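Local coordinates for protein fibrinogen alpha subunit (PDB 1M1J) that probably yields, after thrombin cleavage, the monomers that polymerise with the beta and gamma chains into the insoluble fibrin matrix of blood clots, at residues 92-96 and 216-220; 138-142 and 186-190. All coordinates share one frame; numbering follows the deposited sequence.

Interaction 1 of 2, residues 92-96 and 216-220; sequences INILK and VPEHF
With chi1 of -75°, Ile-92 carries CG1 beside its backbone N, and this branch turns to segment 216-220, where CG1 and CD1 approach His-219 and Val-216; the modelled closeness of CG2 to the Phe-220 ring is doubtful. The CD1 methyl of Ile-92 is 4.1 Å from CG1 of Val-216, and the two side chains run past each other in opposite directions. CG1 of Ile-92 meets CD2 of His-219 at 3.7 Å, the two side chains crossing at about a right angle. Lys-96, one turn later, bends at chi2 (62°) and again at chi4, which lays its CE against CG of Pro-217 at 3.4 Å; the ammonium group continues to a salt bridge with Glu-100. At the margin of the contact, ND2 of Asn-93 stands 3.6 Å from CZ of Phe-220, with amide and ring planes 53° apart. No hydrogen bond joins the segments; the contact is largely apolar, consistent with the fourth strand that alpha chains add to the fibrinogen coiled coil. Ile-92 and His-219 also pack on another protein chain, which places the returning segment, well after helix 178-191, against both helix 82-160 and a partner subunit.

Interaction 2 of 2, residues 138-142 and 186-190; sequences QNSIQ and LTQAS
Leu-186 and Gln-138 carry this contact between two antiparallel helices of the fibrinogen coiled coil, where the alpha chain doubles back and helix 178-191 lies along helix 82-160, consistent with the fourth strand that the returning alpha chain adds. The short helical segments run at 162° to each other with their axes 11.1 Å apart, a spacing bridged by side chains. In the first shell, CD1 of Leu-186 reaches between two residues of the long helix, meeting CG2 of Ile-141 at 3.7 Å and CG of Gln-138 at 3.9 Å. The leucine and the glutamine pass alongside each other in opposite directions, whereas the isoleucine meets the leucine at a slant. Gln-142 flanks the leucine at the side of the cluster.

What carries Gln-138 across is its stretched chain: chi1 of -173° and chi2 of 180° send the amide straight out from helix 82-160, past the leucine and on to the backbone of the opposite helix. Its carboxamide ends among Leu-186, Ala-189 and Ser-190, residues brought together by one turn of helix 178-191. Here polar atoms come close without a hydrogen bond being made across the segments.

Further out, Ile-141, Leu-186 and Ala-189 all pack on apolar side chains of another protein chain, so the methyl cluster belongs to the interior of a multichain bundle. On the outward side Thr-187 OG1 bonds back to the carbonyl of Lys-184, within its own helix. Back at the glutamine amide, Gln-138 OE1 lies 3.5 Å from Ala-189 CB. Gln-138 NE2 comes within 3.0 Å of Leu-186 O, close but at too poor an angle for a hydrogen bond.

Both contacts fasten the returning part of the chain to the same long helix, 82-160, with centres about 68 Å apart, and interaction 2 is nested in sequence within the loop closed by interaction 1. Each is partly buried, with an apolar centre against another protein chain and a more exposed margin. The returning element differs: a regular antiparallel helix in interaction 2, a non-regular segment at the end of the modelled chain in interaction 1. Chemistry follows this change. The helix pair relies on aliphatic methyls and a glutamine, whereas the later segment offers a proline and aromatic rings. Neither contact has a hydrogen bond between its segments; interaction 2 sets a glutamine amide against helix backbone, whereas interaction 1 is mainly apolar.

Interaction 1 of 2, residues 92-96 and 216-220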
ATOM      1  N   ILE D  92     -22.591 -35.508 -49.465  1.00 82.49           N
ATOM      2  CA  ILE D  92     -21.953 -36.796 -49.742  1.00 82.47           C
ATOM      3  C   ILE D  92     -23.043 -37.863 -49.860  1.00 83.69           C
ATOM      4  O   ILE D  92     -22.825 -38.941 -50.419  1.00 85.28           O
ATOM      5  CB  ILE D  92     -20.961 -37.189 -48.608  1.00 86.21           C
ATOM      6  CG1 ILE D  92     -19.694 -36.343 -48.718  1.00 86.72           C
ATOM      7  CG2 ILE D  92     -20.599 -38.669 -48.682  1.00 70.94           C
ATOM      8  CD1 ILE D  92     -18.933 -36.552 -50.010  1.00 88.91           C
ATOM      9  N   ASN D  93     -24.220 -37.548 -49.327  1.00 82.73           N
ATOM     10  CA  ASN D  93     -25.361 -38.453 -49.369  1.00 75.90           C
ATOM     11  C   ASN D  93     -26.252 -38.164 -50.579  1.00 73.48           C
ATOM     12  O   ASN D  93     -26.880 -39.074 -51.125  1.00 69.06           O
ATOM     13  CB  ASN D  93     -26.157 -38.337 -48.075  1.00 75.37           C
ATOM     14  CG  ASN D  93     -25.544 -39.140 -46.949  1.00 80.73           C
ATOM     15  OD1 ASN D  93     -25.903 -38.970 -45.785  1.00 77.73           O
ATOM     16  ND2 ASN D  93     -24.617 -40.037 -47.293  1.00 75.02           N
ATOM     17  N   ILE D  94     -26.306 -36.898 -50.984  1.00 61.14           N
ATOM     18  CA  ILE D  94     -27.079 -36.504 -52.153  1.00 62.79           C
ATOM     19  C   ILE D  94     -26.366 -37.007 -53.407  1.00 72.44           C
ATOM     20  O   ILE D  94     -26.960 -37.672 -54.257  1.00 77.86           O
ATOM     21  CB  ILE D  94     -27.206 -34.967 -52.269  1.00 54.73           C
ATOM     22  CG1 ILE D  94     -28.294 -34.463 -51.326  1.00 47.61           C
ATOM     23  CG2 ILE D  94     -27.502 -34.567 -53.720  1.00 45.61           C
ATOM     24  CD1 ILE D  94     -28.687 -33.014 -51.569  1.00 53.08           C
ATOM     25  N   LEU D  95     -25.082 -36.682 -53.512  1.00 77.01           N
ATOM     26  CA  LEU D  95     -24.277 -37.074 -54.660  1.00 75.21           C
ATOM     27  C   LEU D  95     -23.961 -38.567 -54.745  1.00 77.39           C
ATOM     28  O   LEU D  95     -23.882 -39.122 -55.842  1.00 77.91           O
ATOM     29  CB  LEU D  95     -22.981 -36.253 -54.677  1.00 69.32           C
ATOM     30  CG  LEU D  95     -23.046 -34.862 -55.332  1.00 74.55           C
ATOM     31  CD1 LEU D  95     -24.318 -34.114 -54.936  1.00 68.44           C
ATOM     32  CD2 LEU D  95     -21.807 -34.073 -54.935  1.00 71.10           C
ATOM     33  N   LYS D  96     -23.791 -39.220 -53.600  1.00 79.46           N
ATOM     34  CA  LYS D  96     -23.477 -40.647 -53.576  1.00 84.32           C
ATOM     35  C   LYS D  96     -24.269 -41.439 -54.626  1.00 86.09           C
ATOM     36  O   LYS D  96     -23.687 -42.169 -55.424  1.00 81.97           O
ATOM     37  CB  LYS D  96     -23.733 -41.215 -52.174  1.00 91.27           C
ATOM     38  CG  LYS D  96     -23.382 -42.686 -51.991  1.00 92.54           C
ATOM     39  CD  LYS D  96     -21.902 -42.952 -52.225  1.00 99.88           C
ATOM     40  CE  LYS D  96     -21.467 -44.259 -51.568  1.00 99.31           C
ATOM     41  NZ  LYS D  96     -22.317 -45.415 -51.973  1.00 99.00           N
ATOM     42  N   VAL D 216     -15.904 -42.070 -53.339  1.00113.10           N
ATOM     43  CA  VAL D 216     -16.786 -41.239 -52.522  1.00105.59           C
ATOM     44  C   VAL D 216     -17.157 -41.902 -51.189  1.00108.93           C
ATOM     45  O   VAL D 216     -17.354 -41.210 -50.187  1.00108.90           O
ATOM     46  CB  VAL D 216     -18.094 -40.896 -53.268  1.00 98.31           C
ATOM     47  CG1 VAL D 216     -18.854 -39.817 -52.511  1.00 83.28           C
ATOM     48  CG2 VAL D 216     -17.781 -40.440 -54.679  1.00 92.24           C
ATOM     49  N   PRO D 217     -17.270 -43.247 -51.160  1.00115.51           N
ATOM     50  CA  PRO D 217     -17.620 -43.965 -49.926  1.00120.23           C
ATOM     51  C   PRO D 217     -16.598 -43.820 -48.792  1.00126.43           C
ATOM     52  O   PRO D 217     -16.907 -44.114 -47.634  1.00128.96           O
ATOM     53  CB  PRO D 217     -17.743 -45.416 -50.393  1.00112.44           C
ATOM     54  CG  PRO D 217     -18.202 -45.276 -51.800  1.00109.97           C
ATOM     55  CD  PRO D 217     -17.317 -44.168 -52.312  1.00110.30           C
ATOM     56  N   GLU D 218     -15.389 -43.372 -49.126  1.00133.59           N
ATOM     57  CA  GLU D 218     -14.329 -43.205 -48.130  1.00139.00           C
ATOM     58  C   GLU D 218     -14.604 -42.126 -47.089  1.00139.97           C
ATOM     59  O   GLU D 218     -14.559 -42.390 -45.885  1.00140.89           O
ATOM     60  CB  GLU D 218     -12.987 -42.897 -48.811  1.00141.72           C
ATOM     61  CG  GLU D 218     -12.374 -44.065 -49.561  1.00145.21           C
ATOM     62  CD  GLU D 218     -13.120 -44.395 -50.836  1.00147.35           C
ATOM     63  OE1 GLU D 218     -13.095 -43.560 -51.764  1.00147.72           O
ATOM     64  OE2 GLU D 218     -13.731 -45.482 -50.909  1.00146.24           O
ATOM     65  N   HIS D 219     -14.883 -40.913 -47.557  1.00135.61           N
ATOM     66  CA  HIS D 219     -15.138 -39.776 -46.680  1.00131.97           C
ATOM     67  C   HIS D 219     -15.983 -40.101 -45.446  1.00132.72           C
ATOM     68  O   HIS D 219     -15.820 -39.475 -44.394  1.00132.32           O
ATOM     69  CB  HIS D 219     -15.799 -38.648 -47.473  1.00126.75           C
ATOM     70  CG  HIS D 219     -15.745 -37.319 -46.788  1.00119.29           C
ATOM     71  ND1 HIS D 219     -14.565 -36.757 -46.350  1.00114.61           N
ATOM     72  CD2 HIS D 219     -16.720 -36.431 -46.482  1.00116.37           C
ATOM     73  CE1 HIS D 219     -14.816 -35.581 -45.804  1.00112.12           C
ATOM     74  NE2 HIS D 219     -16.117 -35.359 -45.872  1.00113.75           N
ATOM     75  N   PHE D 220     -16.880 -41.076 -45.574  1.00130.81           N
ATOM     76  CA  PHE D 220     -17.746 -41.477 -44.465  1.00129.72           C
ATOM     77  C   PHE D 220     -16.959 -41.767 -43.182  1.00128.44           C
ATOM     78  O   PHE D 220     -17.071 -40.966 -42.225  1.00123.76           O
ATOM     79  CB  PHE D 220     -18.563 -42.716 -44.856  1.00127.11           C
ATOM     80  CG  PHE D 220     -19.617 -42.453 -45.902  1.00125.54           C
ATOM     81  CD1 PHE D 220     -19.269 -41.957 -47.156  1.00125.08           C
ATOM     82  CD2 PHE D 220     -20.961 -42.712 -45.634  1.00121.95           C
ATOM     83  CE1 PHE D 220     -20.243 -41.725 -48.129  1.00124.18           C
ATOM     84  CE2 PHE D 220     -21.945 -42.482 -46.599  1.00121.40           C
ATOM     85  CZ  PHE D 220     -21.584 -41.987 -47.850  1.00122.40           C
TER

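Interaction 2 of 2, residues 138-142 and 186-190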
ATOM      1  N   GLN D 138     -24.299 -56.992-113.224  1.00 47.80           N
ATOM      2  CA  GLN D 138     -24.453 -55.976-114.253  1.00 49.56           C
ATOM      3  C   GLN D 138     -23.354 -56.081-115.295  1.00 54.57           C
ATOM      4  O   GLN D 138     -23.552 -55.705-116.453  1.00 58.22           O
ATOM      5  CB  GLN D 138     -24.440 -54.560-113.679  1.00 41.65           C
ATOM      6  CG  GLN D 138     -24.777 -53.548-114.770  1.00 52.56           C
ATOM      7  CD  GLN D 138     -24.791 -52.113-114.306  1.00 60.29           C
ATOM      8  OE1 GLN D 138     -25.457 -51.763-113.330  1.00 66.73           O
ATOM      9  NE2 GLN D 138     -24.065 -51.261-115.019  1.00 66.06           N
ATOM     10  N   ASN D 139     -22.194 -56.584-114.890  1.00 55.49           N
ATOM     11  CA  ASN D 139     -21.085 -56.716-115.825  1.00 56.73           C
ATOM     12  C   ASN D 139     -21.332 -57.852-116.801  1.00 54.77           C
ATOM     13  O   ASN D 139     -21.240 -57.662-118.011  1.00 54.56           O
ATOM     14  CB  ASN D 139     -19.761 -56.945-115.086  1.00 60.01           C
ATOM     15  CG  ASN D 139     -19.305 -55.720-114.308  1.00 68.00           C
ATOM     16  OD1 ASN D 139     -19.506 -54.578-114.741  1.00 65.72           O
ATOM     17  ND2 ASN D 139     -18.677 -55.950-113.159  1.00 66.73           N
ATOM     18  N   SER D 140     -21.646 -59.027-116.267  1.00 51.26           N
ATOM     19  CA  SER D 140     -21.907 -60.203-117.086  1.00 47.89           C
ATOM     20  C   SER D 140     -23.015 -59.877-118.099  1.00 50.26           C
ATOM     21  O   SER D 140     -22.932 -60.243-119.272  1.00 48.60           O
ATOM     22  CB  SER D 140     -22.323 -61.374-116.192  1.00 43.50           C
ATOM     23  OG  SER D 140     -22.105 -62.619-116.838  1.00 52.62           O
ATOM     24  N   ILE D 141     -24.046 -59.180-117.637  1.00 45.13           N
ATOM     25  CA  ILE D 141     -25.156 -58.783-118.494  1.00 45.54           C
ATOM     26  C   ILE D 141     -24.663 -57.818-119.570  1.00 48.16           C
ATOM     27  O   ILE D 141     -25.150 -57.821-120.705  1.00 42.68           O
ATOM     28  CB  ILE D 141     -26.259 -58.081-117.671  1.00 43.15           C
ATOM     29  CG1 ILE D 141     -27.009 -59.108-116.822  1.00 30.82           C
ATOM     30  CG2 ILE D 141     -27.198 -57.330-118.585  1.00 32.75           C
ATOM     31  CD1 ILE D 141     -28.035 -58.493-115.900  1.00 45.31           C
ATOM     32  N   GLN D 142     -23.696 -56.985-119.208  1.00 53.46           N
ATOM     33  CA  GLN D 142     -23.148 -56.018-120.145  1.00 53.63           C
ATOM     34  C   GLN D 142     -22.333 -56.703-121.237  1.00 55.52           C
ATOM     35  O   GLN D 142     -22.409 -56.317-122.403  1.00 55.03           O
ATOM     36  CB  GLN D 142     -22.285 -54.996-119.406  1.00 51.18           C
ATOM     37  CG  GLN D 142     -21.609 -53.978-120.314  1.00 55.59           C
ATOM     38  CD  GLN D 142     -22.580 -53.282-121.256  1.00 66.03           C
ATOM     39  OE1 GLN D 142     -22.973 -53.839-122.282  1.00 66.04           O
ATOM     40  NE2 GLN D 142     -22.976 -52.060-120.906  1.00 46.58           N
ATOM     41  N   LEU D 186     -28.743 -50.293-118.707  1.00 71.18           N
ATOM     42  CA  LEU D 186     -27.472 -50.686-118.102  1.00 70.55           C
ATOM     43  C   LEU D 186     -26.736 -49.492-117.500  1.00 74.18           C
ATOM     44  O   LEU D 186     -26.177 -49.588-116.406  1.00 75.81           O
ATOM     45  CB  LEU D 186     -26.566 -51.367-119.131  1.00 66.03           C
ATOM     46  CG  LEU D 186     -26.810 -52.838-119.466  1.00 57.56           C
ATOM     47  CD1 LEU D 186     -26.530 -53.713-118.256  1.00 53.09           C
ATOM     48  CD2 LEU D 186     -28.235 -53.002-119.926  1.00 74.74           C
ATOM     49  N   THR D 187     -26.733 -48.373-118.215  1.00 72.60           N
ATOM     50  CA  THR D 187     -26.057 -47.177-117.723  1.00 79.62           C
ATOM     51  C   THR D 187     -26.857 -46.576-116.572  1.00 79.04           C
ATOM     52  O   THR D 187     -26.296 -46.143-115.563  1.00 78.27           O
ATOM     53  CB  THR D 187     -25.897 -46.118-118.841  1.00 84.02           C
ATOM     54  OG1 THR D 187     -27.186 -45.766-119.361  1.00 78.24           O
ATOM     55  CG2 THR D 187     -25.020 -46.658-119.967  1.00 78.89           C
ATOM     56  N   GLN D 188     -28.175 -46.564-116.735  1.00 80.46           N
ATOM     57  CA  GLN D 188     -29.091 -46.037-115.730  1.00 78.47           C
ATOM     58  C   GLN D 188     -28.952 -46.795-114.407  1.00 76.77           C
ATOM     59  O   GLN D 188     -29.176 -46.235-113.337  1.00 81.57           O
ATOM     60  CB  GLN D 188     -30.521 -46.152-116.257  1.00 80.92           C
ATOM     61  CG  GLN D 188     -31.613 -45.763-115.290  1.00 83.15           C
ATOM     62  CD  GLN D 188     -32.994 -46.052-115.860  1.00 90.85           C
ATOM     63  OE1 GLN D 188     -33.374 -45.514-116.902  1.00 90.13           O
ATOM     64  NE2 GLN D 188     -33.748 -46.910-115.180  1.00 82.64           N
ATOM     65  N   ALA D 189     -28.580 -48.070-114.484  1.00 72.64           N
ATOM     66  CA  ALA D 189     -28.407 -48.892-113.291  1.00 70.54           C
ATOM     67  C   ALA D 189     -26.999 -48.731-112.743  1.00 75.16           C
ATOM     68  O   ALA D 189     -26.732 -49.039-111.581  1.00 77.72           O
ATOM     69  CB  ALA D 189     -28.661 -50.347-113.619  1.00 64.27           C
ATOM     70  N   SER D 190     -26.093 -48.255-113.587  1.00 78.17           N
ATOM     71  CA  SER D 190     -24.712 -48.061-113.179  1.00 79.58           C
ATOM     72  C   SER D 190     -24.567 -46.715-112.479  1.00 82.44           C
ATOM     73  O   SER D 190     -23.676 -46.528-111.649  1.00 88.68           O
ATOM     74  CB  SER D 190     -23.790 -48.117-114.399  1.00 72.38           C
ATOM     75  OG  SER D 190     -22.431 -48.148-114.004  1.00 76.88           O
TER